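Local coordinates for conserved hypothetical secreted protein (Helicobacter pylori, PDB 4RNZ) that helps set the helical cell's shape, probably as a zinc-dependent M23B-family metallopeptidase that acts on peptidoglycan, at residues 199-204 with 223-228; 247-252 with 261-266; 191-196 with 315-320. All blocks are in the same frame, centred on the assembly; numbering follows the deposited sequence.

Interaction 1. Residues 199-204 with 223-228; sequences RISSPF and DYAAKH. With ZN (zinc ion), chain B.
Asp223 packs against Ser201 and Ser202 through CB and one carboxylate oxygen, and its side chain shows how a strand flanked on both sides can present a metal ligand. Its CB rests against Ser201 OG at 3.4 Å. From there CG lies anti to the carbonyl carbon, beside the backbone N (chi1 -72°), and carries the carboxylate past Ser202, whose CB is 3.7 Å from Asp223 OD2. The two carboxylate oxygens then divide the work. OD1 of Asp223 binds the zinc ion at 2.0 Å, in a site completed by Glu34, His219 and His301. OD2 of Asp223 accepts a bond of 2.9 Å from a water that also bonds Ser201 OG. Both serines face Asp223 because the antiparallel pairing of the two strands is broken here by a classic beta bulge, within the M23 peptidase sheet. The backbone grips Asp223 on both sides of its CA: its N-H donates to Ser202 O at 2.9 Å with a straight approach (180°), while Asp223 O receives Ser201 N at 2.9 Å, more bent at 131°. On the other face of the sheet, Ile200 and Tyr224 lie side by side, pointing the same way, with Ile200 CG1 4.0 Å from Tyr224 CD1.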
ATOM      1  N   ARG A 199      -2.316 -26.737  -0.744  1.00 40.69           N
ATOM      2  CA  ARG A 199      -2.642 -26.072   0.513  1.00 41.27           C
ATOM      3  C   ARG A 199      -1.949 -24.700   0.536  1.00 36.87           C
ATOM      4  O   ARG A 199      -1.008 -24.458  -0.200  1.00 36.45           O
ATOM      5  CB  ARG A 199      -2.188 -26.921   1.725  1.00 43.98           C
ATOM      6  CG  ARG A 199      -0.689 -26.886   1.921  1.00 46.52           C
ATOM      7  CD  ARG A 199      -0.115 -28.014   2.768  1.00 53.28           C
ATOM      8  NE  ARG A 199       1.308 -27.734   2.939  1.00 57.60           N
ATOM      9  CZ  ARG A 199       1.820 -26.956   3.889  1.00 59.82           C
ATOM     10  NH1 ARG A 199       1.041 -26.407   4.818  1.00 61.91           N
ATOM     11  NH2 ARG A 199       3.132 -26.740   3.925  1.00 65.93           N
ATOM     12  N   ILE A 200      -2.421 -23.821   1.396  1.00 35.25           N
ATOM     13  CA  ILE A 200      -1.730 -22.565   1.659  1.00 35.65           C
ATOM     14  C   ILE A 200      -0.609 -22.917   2.632  1.00 35.89           C
ATOM     15  O   ILE A 200      -0.884 -23.305   3.746  1.00 37.54           O
ATOM     16  CB  ILE A 200      -2.721 -21.537   2.225  1.00 36.46           C
ATOM     17  CG1 ILE A 200      -3.658 -21.136   1.091  1.00 39.54           C
ATOM     18  CG2 ILE A 200      -2.004 -20.345   2.846  1.00 36.64           C
ATOM     19  CD1 ILE A 200      -4.762 -20.169   1.445  1.00 41.67           C
ATOM     20  N   SER A 201       0.646 -22.860   2.194  1.00 35.11           N
ATOM     21  CA  SER A 201       1.774 -23.216   3.086  1.00 36.58           C
ATOM     22  C   SER A 201       2.180 -22.076   4.016  1.00 35.92           C
ATOM     23  O   SER A 201       2.867 -22.289   4.996  1.00 36.50           O
ATOM     24  CB  SER A 201       2.987 -23.681   2.288  1.00 35.48           C
ATOM     25  OG  SER A 201       3.343 -22.705   1.344  1.00 37.06           O
ATOM     26  N   SER A 202       1.764 -20.857   3.718  1.00 33.88           N
ATOM     27  CA  SER A 202       2.069 -19.753   4.601  1.00 35.34           C
ATOM     28  C   SER A 202       1.141 -18.589   4.295  1.00 33.44           C
ATOM     29  O   SER A 202       1.201 -18.028   3.207  1.00 30.84           O
ATOM     30  CB  SER A 202       3.531 -19.321   4.450  1.00 35.48           C
ATOM     31  OG  SER A 202       3.849 -18.364   5.444  1.00 40.82           O
ATOM     32  N   PRO A 203       0.265 -18.235   5.246  1.00 33.28           N
ATOM     33  CA  PRO A 203      -0.640 -17.137   4.966  1.00 34.65           C
ATOM     34  C   PRO A 203       0.033 -15.774   5.143  1.00 32.02           C
ATOM     35  O   PRO A 203       1.199 -15.677   5.522  1.00 32.18           O
ATOM     36  CB  PRO A 203      -1.748 -17.335   6.013  1.00 35.46           C
ATOM     37  CG  PRO A 203      -1.035 -17.926   7.180  1.00 37.14           C
ATOM     38  CD  PRO A 203       0.056 -18.792   6.599  1.00 36.99           C
ATOM     39  N   PHE A 204      -0.728 -14.738   4.863  1.00 33.16           N
ATOM     40  CA  PHE A 204      -0.289 -13.379   5.066  1.00 32.02           C
ATOM     41  C   PHE A 204      -0.156 -13.118   6.539  1.00 34.14           C
ATOM     42  O   PHE A 204      -1.008 -13.516   7.304  1.00 36.43           O
ATOM     43  CB  PHE A 204      -1.323 -12.418   4.483  1.00 33.05           C
ATOM     44  CG  PHE A 204      -0.935 -10.970   4.588  1.00 31.98           C
ATOM     45  CD1 PHE A 204      -1.217 -10.234   5.742  1.00 30.84           C
ATOM     46  CD2 PHE A 204      -0.256 -10.353   3.551  1.00 29.91           C
ATOM     47  CE1 PHE A 204      -0.857  -8.886   5.838  1.00 32.68           C
ATOM     48  CE2 PHE A 204       0.112  -8.998   3.642  1.00 32.05           C
ATOM     49  CZ  PHE A 204      -0.189  -8.269   4.781  1.00 31.92           C
ATOM     50  N   ASP A 223       1.540 -17.871   0.334  1.00 30.84           N
ATOM     51  CA  ASP A 223       2.284 -18.928  -0.346  1.00 31.19           C
ATOM     52  C   ASP A 223       1.329 -20.075  -0.618  1.00 31.56           C
ATOM     53  O   ASP A 223       0.742 -20.650   0.303  1.00 32.32           O
ATOM     54  CB  ASP A 223       3.474 -19.400   0.492  1.00 32.93           C
ATOM     55  CG  ASP A 223       4.588 -18.381   0.536  1.00 34.29           C
ATOM     56  OD1 ASP A 223       4.561 -17.422  -0.255  1.00 31.17           O
ATOM     57  OD2 ASP A 223       5.501 -18.526   1.360  1.00 34.17           O
ATOM     58  N   TYR A 224       1.154 -20.367  -1.901  1.00 32.02           N
ATOM     59  CA  TYR A 224       0.246 -21.421  -2.341  1.00 33.69           C
ATOM     60  C   TYR A 224       1.117 -22.572  -2.768  1.00 33.36           C
ATOM     61  O   TYR A 224       1.861 -22.436  -3.739  1.00 33.79           O
ATOM     62  CB  TYR A 224      -0.558 -20.986  -3.554  1.00 30.06           C
ATOM     63  CG  TYR A 224      -1.657 -19.957  -3.338  1.00 30.00           C
ATOM     64  CD1 TYR A 224      -2.848 -20.281  -2.687  1.00 27.66           C
ATOM     65  CD2 TYR A 224      -1.527 -18.663  -3.858  1.00 29.34           C
ATOM     66  CE1 TYR A 224      -3.853 -19.343  -2.531  1.00 27.40           C
ATOM     67  CE2 TYR A 224      -2.524 -17.734  -3.714  1.00 29.92           C
ATOM     68  CZ  TYR A 224      -3.690 -18.075  -3.056  1.00 30.08           C
ATOM     69  OH  TYR A 224      -4.673 -17.121  -2.924  1.00 32.92           O
ATOM     70  N   ALA A 225       1.072 -23.674  -2.031  1.00 35.23           N
ATOM     71  CA  ALA A 225       1.798 -24.880  -2.450  1.00 36.63           C
ATOM     72  C   ALA A 225       1.107 -25.435  -3.693  1.00 34.27           C
ATOM     73  O   ALA A 225      -0.103 -25.607  -3.714  1.00 36.16           O
ATOM     74  CB  ALA A 225       1.830 -25.917  -1.333  1.00 37.62           C
ATOM     75  N   ALA A 226       1.873 -25.641  -4.748  1.00 33.64           N
ATOM     76  CA  ALA A 226       1.345 -26.195  -5.974  1.00 32.89           C
ATOM     77  C   ALA A 226       2.412 -26.977  -6.691  1.00 34.29           C
ATOM     78  O   ALA A 226       3.590 -26.785  -6.460  1.00 34.14           O
ATOM     79  CB  ALA A 226       0.854 -25.093  -6.873  1.00 33.93           C
ATOM     80  N   LYS A 227       1.976 -27.814  -7.612  1.00 36.46           N
ATOM     81  CA  LYS A 227       2.879 -28.586  -8.452  1.00 37.59           C
ATOM     82  C   LYS A 227       3.675 -27.716  -9.378  1.00 35.08           C
ATOM     83  O   LYS A 227       3.165 -26.747  -9.963  1.00 33.22           O
ATOM     84  CB  LYS A 227       2.087 -29.599  -9.282  1.00 43.37           C
ATOM     85  CG  LYS A 227       2.945 -30.379 -10.264  1.00 48.77           C
ATOM     86  CD  LYS A 227       2.283 -31.673 -10.691  1.00 56.49           C
ATOM     87  CE  LYS A 227       3.260 -32.551 -11.451  1.00 60.74           C
ATOM     88  NZ  LYS A 227       2.803 -33.964 -11.395  1.00 66.42           N
ATOM     89  N   HIS A 228       4.942 -28.081  -9.542  1.00 35.94           N
ATOM     90  CA  HIS A 228       5.798 -27.391 -10.490  1.00 34.41           C
ATOM     91  C   HIS A 228       5.127 -27.422 -11.856  1.00 35.67           C
ATOM     92  O   HIS A 228       4.613 -28.467 -12.275  1.00 32.65           O
ATOM     93  CB  HIS A 228       7.186 -28.044 -10.526  1.00 38.88           C
ATOM     94  CG  HIS A 228       8.177 -27.273 -11.329  1.00 39.89           C
ATOM     95  ND1 HIS A 228       8.266 -27.386 -12.698  1.00 41.51           N
ATOM     96  CD2 HIS A 228       9.087 -26.339 -10.968  1.00 43.08           C
ATOM     97  CE1 HIS A 228       9.197 -26.564 -13.149  1.00 41.39           C
ATOM     98  NE2 HIS A 228       9.706 -25.913 -12.119  1.00 43.60           N
TER
HETATM   99 ZN    ZN B 501       5.644 -15.886   0.345  1.00 32.61          ZN
HETATM  100  O   HOH W   1       5.498 -21.256   2.238  1.00 43.23           O

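Interaction 2. Residues 247-252 with 261-266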
ATOM      1  N   ALA A 247      15.872 -11.153  -6.913  1.00 40.40           N
ATOM      2  CA  ALA A 247      16.471 -12.018  -5.928  1.00 40.32           C
ATOM      3  C   ALA A 247      15.468 -12.205  -4.808  1.00 39.85           C
ATOM      4  O   ALA A 247      14.939 -11.225  -4.306  1.00 41.60           O
ATOM      5  CB  ALA A 247      17.751 -11.396  -5.386  1.00 43.79           C
ATOM      6  N   GLY A 248      15.200 -13.454  -4.433  1.00 37.93           N
ATOM      7  CA  GLY A 248      14.286 -13.762  -3.337  1.00 39.73           C
ATOM      8  C   GLY A 248      12.896 -14.131  -3.860  1.00 38.26           C
ATOM      9  O   GLY A 248      12.171 -14.876  -3.217  1.00 40.53           O
ATOM     10  N   TYR A 249      12.544 -13.623  -5.033  1.00 39.94           N
ATOM     11  CA  TYR A 249      11.286 -13.983  -5.683  1.00 39.00           C
ATOM     12  C   TYR A 249      11.484 -14.907  -6.879  1.00 42.26           C
ATOM     13  O   TYR A 249      10.514 -15.507  -7.360  1.00 41.16           O
ATOM     14  CB  TYR A 249      10.595 -12.737  -6.192  1.00 40.27           C
ATOM     15  CG  TYR A 249       9.759 -11.955  -5.220  1.00 39.50           C
ATOM     16  CD1 TYR A 249       9.169 -12.549  -4.111  1.00 41.84           C
ATOM     17  CD2 TYR A 249       9.485 -10.618  -5.474  1.00 39.68           C
ATOM     18  CE1 TYR A 249       8.369 -11.820  -3.252  1.00 44.61           C
ATOM     19  CE2 TYR A 249       8.694  -9.880  -4.627  1.00 44.26           C
ATOM     20  CZ  TYR A 249       8.130 -10.492  -3.512  1.00 43.19           C
ATOM     21  OH  TYR A 249       7.331  -9.783  -2.656  1.00 48.69           O
ATOM     22  N   GLY A 250      12.708 -15.006  -7.388  1.00 37.24           N
ATOM     23  CA  GLY A 250      12.934 -15.667  -8.660  1.00 36.64           C
ATOM     24  C   GLY A 250      12.233 -14.923  -9.778  1.00 36.91           C
ATOM     25  O   GLY A 250      12.259 -13.684  -9.813  1.00 38.01           O
ATOM     26  N   LYS A 251      11.589 -15.658 -10.689  1.00 36.64           N
ATOM     27  CA  LYS A 251      10.794 -15.020 -11.743  1.00 35.50           C
ATOM     28  C   LYS A 251       9.478 -14.505 -11.179  1.00 32.46           C
ATOM     29  O   LYS A 251       8.771 -15.227 -10.474  1.00 34.30           O
ATOM     30  CB  LYS A 251      10.506 -15.975 -12.913  1.00 39.12           C
ATOM     31  CG  LYS A 251      11.721 -16.247 -13.779  1.00 41.28           C
ATOM     32  CD  LYS A 251      11.427 -17.173 -14.941  1.00 44.63           C
ATOM     33  CE  LYS A 251      12.687 -17.879 -15.399  1.00 48.24           C
ATOM     34  NZ  LYS A 251      12.355 -18.745 -16.555  1.00 51.57           N
ATOM     35  N   VAL A 252       9.146 -13.276 -11.529  1.00 32.36           N
ATOM     36  CA  VAL A 252       7.999 -12.612 -10.963  1.00 33.57           C
ATOM     37  C   VAL A 252       7.332 -11.679 -11.985  1.00 32.45           C
ATOM     38  O   VAL A 252       7.976 -11.075 -12.854  1.00 34.47           O
ATOM     39  CB  VAL A 252       8.403 -11.885  -9.656  1.00 35.18           C
ATOM     40  CG1 VAL A 252       9.591 -10.967  -9.892  1.00 37.40           C
ATOM     41  CG2 VAL A 252       7.239 -11.093  -9.087  1.00 33.74           C
ATOM     42  N   ARG A 261      -1.164  -3.147  -6.550  1.00 31.26           N
ATOM     43  CA  ARG A 261      -0.096  -3.853  -7.210  1.00 31.20           C
ATOM     44  C   ARG A 261      -0.150  -5.328  -6.765  1.00 30.85           C
ATOM     45  O   ARG A 261      -0.153  -5.633  -5.569  1.00 27.91           O
ATOM     46  CB  ARG A 261       1.210  -3.207  -6.796  1.00 33.48           C
ATOM     47  CG  ARG A 261       2.493  -3.776  -7.362  1.00 35.90           C
ATOM     48  CD  ARG A 261       3.673  -2.963  -6.789  1.00 36.56           C
ATOM     49  NE  ARG A 261       4.714  -3.906  -6.543  1.00 40.58           N
ATOM     50  CZ  ARG A 261       5.238  -4.250  -5.379  1.00 36.88           C
ATOM     51  NH1 ARG A 261       4.963  -3.642  -4.224  1.00 36.54           N
ATOM     52  NH2 ARG A 261       6.099  -5.236  -5.412  1.00 37.03           N
ATOM     53  N   LEU A 262      -0.172  -6.220  -7.753  1.00 29.89           N
ATOM     54  CA  LEU A 262      -0.347  -7.658  -7.523  1.00 30.19           C
ATOM     55  C   LEU A 262       0.917  -8.376  -7.979  1.00 28.94           C
ATOM     56  O   LEU A 262       1.367  -8.189  -9.100  1.00 33.18           O
ATOM     57  CB  LEU A 262      -1.591  -8.184  -8.262  1.00 30.99           C
ATOM     58  CG  LEU A 262      -2.944  -7.607  -7.803  1.00 31.08           C
ATOM     59  CD1 LEU A 262      -3.322  -6.369  -8.602  1.00 32.34           C
ATOM     60  CD2 LEU A 262      -4.071  -8.613  -7.931  1.00 32.39           C
ATOM     61  N   VAL A 263       1.474  -9.198  -7.094  1.00 28.76           N
ATOM     62  CA  VAL A 263       2.785  -9.828  -7.306  1.00 29.58           C
ATOM     63  C   VAL A 263       2.636 -11.342  -7.375  1.00 27.90           C
ATOM     64  O   VAL A 263       2.024 -11.924  -6.506  1.00 26.91           O
ATOM     65  CB  VAL A 263       3.711  -9.461  -6.136  1.00 29.76           C
ATOM     66  CG1 VAL A 263       4.995 -10.292  -6.133  1.00 33.61           C
ATOM     67  CG2 VAL A 263       4.015  -7.970  -6.176  1.00 33.31           C
ATOM     68  N   TYR A 264       3.224 -11.961  -8.390  1.00 27.36           N
ATOM     69  CA  TYR A 264       3.150 -13.400  -8.608  1.00 27.84           C
ATOM     70  C   TYR A 264       4.555 -13.927  -8.776  1.00 29.85           C
ATOM     71  O   TYR A 264       5.138 -13.746  -9.840  1.00 29.85           O
ATOM     72  CB  TYR A 264       2.396 -13.667  -9.905  1.00 29.09           C
ATOM     73  CG  TYR A 264       1.011 -13.098  -9.934  1.00 27.44           C
ATOM     74  CD1 TYR A 264       0.796 -11.772 -10.258  1.00 26.72           C
ATOM     75  CD2 TYR A 264      -0.083 -13.894  -9.649  1.00 27.92           C
ATOM     76  CE1 TYR A 264      -0.493 -11.238 -10.283  1.00 27.90           C
ATOM     77  CE2 TYR A 264      -1.365 -13.379  -9.677  1.00 27.82           C
ATOM     78  CZ  TYR A 264      -1.567 -12.056 -10.009  1.00 26.51           C
ATOM     79  OH  TYR A 264      -2.841 -11.551 -10.012  1.00 28.71           O
ATOM     80  N   ALA A 265       5.095 -14.581  -7.749  1.00 29.23           N
ATOM     81  CA  ALA A 265       6.519 -14.902  -7.708  1.00 31.44           C
ATOM     82  C   ALA A 265       6.814 -16.397  -7.621  1.00 31.86           C
ATOM     83  O   ALA A 265       5.964 -17.203  -7.234  1.00 29.64           O
ATOM     84  CB  ALA A 265       7.191 -14.178  -6.538  1.00 31.50           C
ATOM     85  N   HIS A 266       8.069 -16.700  -7.944  1.00 30.91           N
ATOM     86  CA  HIS A 266       8.652 -18.022  -8.006  1.00 33.05           C
ATOM     87  C   HIS A 266       8.229 -18.794  -9.255  1.00 33.67           C
ATOM     88  O   HIS A 266       8.130 -20.004  -9.216  1.00 37.82           O
ATOM     89  CB  HIS A 266       8.361 -18.835  -6.737  1.00 34.85           C
ATOM     90  CG  HIS A 266       8.829 -18.169  -5.481  1.00 37.06           C
ATOM     91  ND1 HIS A 266      10.160 -17.947  -5.212  1.00 38.69           N
ATOM     92  CD2 HIS A 266       8.144 -17.658  -4.432  1.00 38.03           C
ATOM     93  CE1 HIS A 266      10.275 -17.333  -4.050  1.00 38.75           C
ATOM     94  NE2 HIS A 266       9.066 -17.141  -3.561  1.00 37.91           N
TER
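A classic beta bulge in the M23 peptidase domain, where Tyr249 and Gly250 both face Lys246, brings Tyr249 against Ala265 and His266 of strand 260-267, close to the zinc site. This bulged loop shows how a loop can be seated on a strand by one aromatic side chain and a few carbonyls. CG of Tyr249 is anti to the carbonyl carbon, beside the backbone N (chi1 -83°), and the ring spans Ala265 and Val263: CD1 of Tyr249 comes to 3.5 Å from Ala265 CB, and farther out Tyr249 CE2 lies 4.0 Å from Val263 CG1, the two side chains crossing at about a right angle. The phenol ends at Glu38, which bonds its OH. Val252 fills in from the loop's far end, its CG2 being 3.8 Å from Val263 CG1 and 4.0 Å from Ala265 CB, so that three apolar residues and the tyrosine ring pack as one buried group. The backbones are held more lightly. His266 N gives Tyr249 O a weak hydrogen bond of 2.8 Å, bent to 128°, and Val252 CA approaches Tyr264 O at 3.3 Å in a C-H...O contact. His266 is probably a second-shell residue of the metal site, since its NE2 bonds Glu34, a zinc ligand, while ND1 bonds Thr292 O. Between these two nitrogens, His266 CE1 sits 3.2 Å from Gly248 O.

Interaction 3. Residues 191-196 with 315-320; sequences LETPVK and GYIRTA
Leu191, Ile317 and Tyr316 account for most of the surface buried here, and together they illustrate how two irregular segments can be joined without a shared strand. Leu191 lies against Tyr316 and is tied to it by a single direct backbone hydrogen bond, from Leu191 N to Tyr316 O at 3.0 Å, with the donor tilted 30° from the carbonyl plane. The CB of Leu191 points toward the other segment. Its CG stands beside the backbone N (chi1 -62°), and its CD1 touches Tyr316 CB at 3.6 Å, whereas the tyrosine ring leads away toward His177. Ile317 takes the next place along. Its CA approaches Leu191 O at 3.4 Å in a nearly straight C-H...O contact, and its CG1 packs on Leu191 CB at 3.9 Å. The two methyls of Ile317, CG2 and CD1, reach Thr193, with CG2 3.6 Å from Thr193 OG1. Leu191 O is also served by a water at 2.9 Å, which donates as well to Arg318 O and so bridges the two backbones. Pro194 and Ile317 both touch Tyr224, and Leu191 touches Leu262, which places the pair of loops on the M23 peptidase sheet. The arrangement is that of two connections between sheets meeting side by side: 191-196 leads into this sheet from the one containing strand 185-186, and the loop 315-320 leaves it toward helix 326-348.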
ATOM      1  N   LEU A 191     -11.067 -10.298  -6.402  1.00 28.32           N
ATOM      2  CA  LEU A 191      -9.934 -11.056  -6.885  1.00 29.58           C
ATOM      3  C   LEU A 191     -10.265 -12.541  -6.925  1.00 30.88           C
ATOM      4  O   LEU A 191     -11.087 -13.018  -6.159  1.00 31.46           O
ATOM      5  CB  LEU A 191      -8.736 -10.837  -5.970  1.00 28.70           C
ATOM      6  CG  LEU A 191      -8.196  -9.420  -5.865  1.00 28.25           C
ATOM      7  CD1 LEU A 191      -6.937  -9.462  -5.017  1.00 30.02           C
ATOM      8  CD2 LEU A 191      -7.923  -8.864  -7.250  1.00 27.93           C
ATOM      9  N   GLU A 192      -9.603 -13.261  -7.811  1.00 33.05           N
ATOM     10  CA  GLU A 192      -9.778 -14.716  -7.932  1.00 34.76           C
ATOM     11  C   GLU A 192      -8.480 -15.380  -7.556  1.00 31.89           C
ATOM     12  O   GLU A 192      -7.410 -14.881  -7.876  1.00 30.73           O
ATOM     13  CB  GLU A 192     -10.091 -15.100  -9.372  1.00 36.14           C
ATOM     14  CG  GLU A 192     -11.510 -14.801  -9.771  1.00 40.42           C
ATOM     15  CD  GLU A 192     -11.826 -15.171 -11.207  1.00 42.75           C
ATOM     16  OE1 GLU A 192     -10.919 -15.589 -11.982  1.00 40.64           O
ATOM     17  OE2 GLU A 192     -13.014 -15.035 -11.573  1.00 46.24           O
ATOM     18  N   THR A 193      -8.578 -16.516  -6.890  1.00 30.65           N
ATOM     19  CA  THR A 193      -7.429 -17.311  -6.560  1.00 28.97           C
ATOM     20  C   THR A 193      -6.688 -17.658  -7.853  1.00 28.54           C
ATOM     21  O   THR A 193      -7.298 -18.163  -8.768  1.00 27.41           O
ATOM     22  CB  THR A 193      -7.890 -18.586  -5.869  1.00 29.67           C
ATOM     23  OG1 THR A 193      -8.566 -18.235  -4.663  1.00 30.21           O
ATOM     24  CG2 THR A 193      -6.735 -19.461  -5.555  1.00 29.24           C
ATOM     25  N   PRO A 194      -5.368 -17.362  -7.924  1.00 27.08           N
ATOM     26  CA  PRO A 194      -4.632 -17.384  -9.192  1.00 29.71           C
ATOM     27  C   PRO A 194      -4.001 -18.711  -9.575  1.00 29.46           C
ATOM     28  O   PRO A 194      -3.343 -18.774 -10.603  1.00 28.47           O
ATOM     29  CB  PRO A 194      -3.514 -16.353  -8.961  1.00 29.92           C
ATOM     30  CG  PRO A 194      -3.251 -16.408  -7.505  1.00 29.73           C
ATOM     31  CD  PRO A 194      -4.578 -16.737  -6.847  1.00 27.38           C
ATOM     32  N   VAL A 195      -4.181 -19.748  -8.760  1.00 30.14           N
ATOM     33  CA  VAL A 195      -3.520 -21.040  -8.999  1.00 30.99           C
ATOM     34  C   VAL A 195      -4.324 -22.152  -8.332  1.00 30.82           C
ATOM     35  O   VAL A 195      -5.113 -21.889  -7.403  1.00 29.16           O
ATOM     36  CB  VAL A 195      -2.075 -21.030  -8.447  1.00 32.97           C
ATOM     37  CG1 VAL A 195      -2.060 -21.045  -6.920  1.00 31.62           C
ATOM     38  CG2 VAL A 195      -1.257 -22.184  -8.991  1.00 33.24           C
ATOM     39  N   LYS A 196      -4.181 -23.379  -8.829  1.00 30.07           N
ATOM     40  CA  LYS A 196      -4.768 -24.518  -8.135  1.00 31.29           C
ATOM     41  C   LYS A 196      -3.766 -24.972  -7.096  1.00 32.40           C
ATOM     42  O   LYS A 196      -2.741 -25.518  -7.424  1.00 36.30           O
ATOM     43  CB  LYS A 196      -5.069 -25.682  -9.088  1.00 30.95           C
ATOM     44  CG  LYS A 196      -5.937 -26.741  -8.418  1.00 31.05           C
ATOM     45  CD  LYS A 196      -7.401 -26.357  -8.542  1.00 32.91           C
ATOM     46  CE  LYS A 196      -8.357 -27.303  -7.798  1.00 35.30           C
ATOM     47  NZ  LYS A 196      -9.754 -26.871  -8.128  1.00 37.24           N
ATOM     48  N   GLY A 315      -8.425 -11.383   1.909  1.00 34.64           N
ATOM     49  CA  GLY A 315      -9.498 -10.435   2.150  1.00 33.44           C
ATOM     50  C   GLY A 315     -10.247  -9.975   0.924  1.00 33.16           C
ATOM     51  O   GLY A 315     -11.387  -9.522   1.034  1.00 33.85           O
ATOM     52  N   TYR A 316      -9.630 -10.068  -0.252  1.00 30.51           N
ATOM     53  CA  TYR A 316     -10.278  -9.641  -1.491  1.00 31.80           C
ATOM     54  C   TYR A 316     -10.723 -10.789  -2.370  1.00 32.50           C
ATOM     55  O   TYR A 316     -11.264 -10.549  -3.469  1.00 31.71           O
ATOM     56  CB  TYR A 316      -9.312  -8.838  -2.341  1.00 33.80           C
ATOM     57  CG  TYR A 316      -9.078  -7.426  -1.923  1.00 36.95           C
ATOM     58  CD1 TYR A 316     -10.005  -6.418  -2.238  1.00 39.10           C
ATOM     59  CD2 TYR A 316      -7.903  -7.070  -1.276  1.00 41.07           C
ATOM     60  CE1 TYR A 316      -9.771  -5.100  -1.880  1.00 39.93           C
ATOM     61  CE2 TYR A 316      -7.658  -5.759  -0.920  1.00 42.92           C
ATOM     62  CZ  TYR A 316      -8.590  -4.775  -1.228  1.00 42.42           C
ATOM     63  OH  TYR A 316      -8.323  -3.473  -0.861  1.00 44.26           O
ATOM     64  N   ILE A 317     -10.434 -12.022  -1.965  1.00 33.18           N
ATOM     65  CA  ILE A 317     -10.937 -13.160  -2.735  1.00 37.26           C
ATOM     66  C   ILE A 317     -12.301 -13.540  -2.177  1.00 40.79           C
ATOM     67  O   ILE A 317     -12.409 -14.031  -1.078  1.00 40.09           O
ATOM     68  CB  ILE A 317      -9.951 -14.325  -2.725  1.00 38.95           C
ATOM     69  CG1 ILE A 317      -8.691 -13.881  -3.483  1.00 40.02           C
ATOM     70  CG2 ILE A 317     -10.570 -15.552  -3.382  1.00 38.72           C
ATOM     71  CD1 ILE A 317      -7.582 -14.897  -3.535  1.00 40.71           C
ATOM     72  N   ARG A 318     -13.330 -13.196  -2.913  1.00 46.72           N
ATOM     73  CA  ARG A 318     -14.707 -13.302  -2.481  1.00 56.37           C
ATOM     74  C   ARG A 318     -15.537 -13.113  -3.717  1.00 59.30           C
ATOM     75  O   ARG A 318     -15.032 -12.652  -4.705  1.00 61.51           O
ATOM     76  CB  ARG A 318     -15.048 -12.194  -1.495  1.00 59.63           C
ATOM     77  CG  ARG A 318     -15.137 -10.799  -2.110  1.00 66.94           C
ATOM     78  CD  ARG A 318     -14.491  -9.741  -1.234  1.00 75.09           C
ATOM     79  NE  ARG A 318     -14.090  -8.529  -1.954  1.00 78.69           N
ATOM     80  CZ  ARG A 318     -13.612  -7.450  -1.341  1.00 82.28           C
ATOM     81  NH1 ARG A 318     -13.490  -7.464  -0.031  1.00 77.02           N
ATOM     82  NH2 ARG A 318     -13.275  -6.356  -2.020  1.00 79.82           N
ATOM     83  N   THR A 319     -16.824 -13.393  -3.640  1.00 65.14           N
ATOM     84  CA  THR A 319     -17.707 -13.214  -4.783  1.00 68.99           C
ATOM     85  C   THR A 319     -18.594 -12.007  -4.652  1.00 67.14           C
ATOM     86  O   THR A 319     -19.036 -11.443  -5.628  1.00 63.77           O
ATOM     87  CB  THR A 319     -18.622 -14.419  -4.965  1.00 71.04           C
ATOM     88  OG1 THR A 319     -17.850 -15.614  -4.907  1.00 75.48           O
ATOM     89  CG2 THR A 319     -19.280 -14.328  -6.271  1.00 74.33           C
ATOM     90  N   ALA A 320     -18.863 -11.638  -3.416  1.00 70.09           N
ATOM     91  CA  ALA A 320     -19.619 -10.451  -3.124  1.00 70.89           C
ATOM     92  C   ALA A 320     -18.804  -9.470  -2.341  1.00 68.14           C
ATOM     93  O   ALA A 320     -17.829  -9.811  -1.739  1.00 64.95           O
ATOM     94  CB  ALA A 320     -20.842 -10.806  -2.319  1.00 72.74           C
TER
HETATM   95  O   HOH W   2     -13.220 -14.920  -6.003  1.00 37.40           O

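Overall arrangement
All three contacts lie in or against the M23 peptidase sheet but differ in depth. Interaction 2 is the buried one, largely apolar with weak backbone bonding; interactions 1 and 3 are partly buried. Interactions 1 and 2 approach the zinc site separately, their nearest atoms about 6 Å apart: 1 supplies a ligand directly, from strands paired across a bulge, while 2 contributes a histidine that contacts another ligand. Interaction 3 lies farther from the metal and joins coil to coil. It nevertheless touches both others, Val195 CG1 lying 3.7 Å from Tyr224 CB and Pro194 CB 3.7 Å from Tyr264 CE2, so segment 191-196 packs on a tyrosine from each of the other contacts.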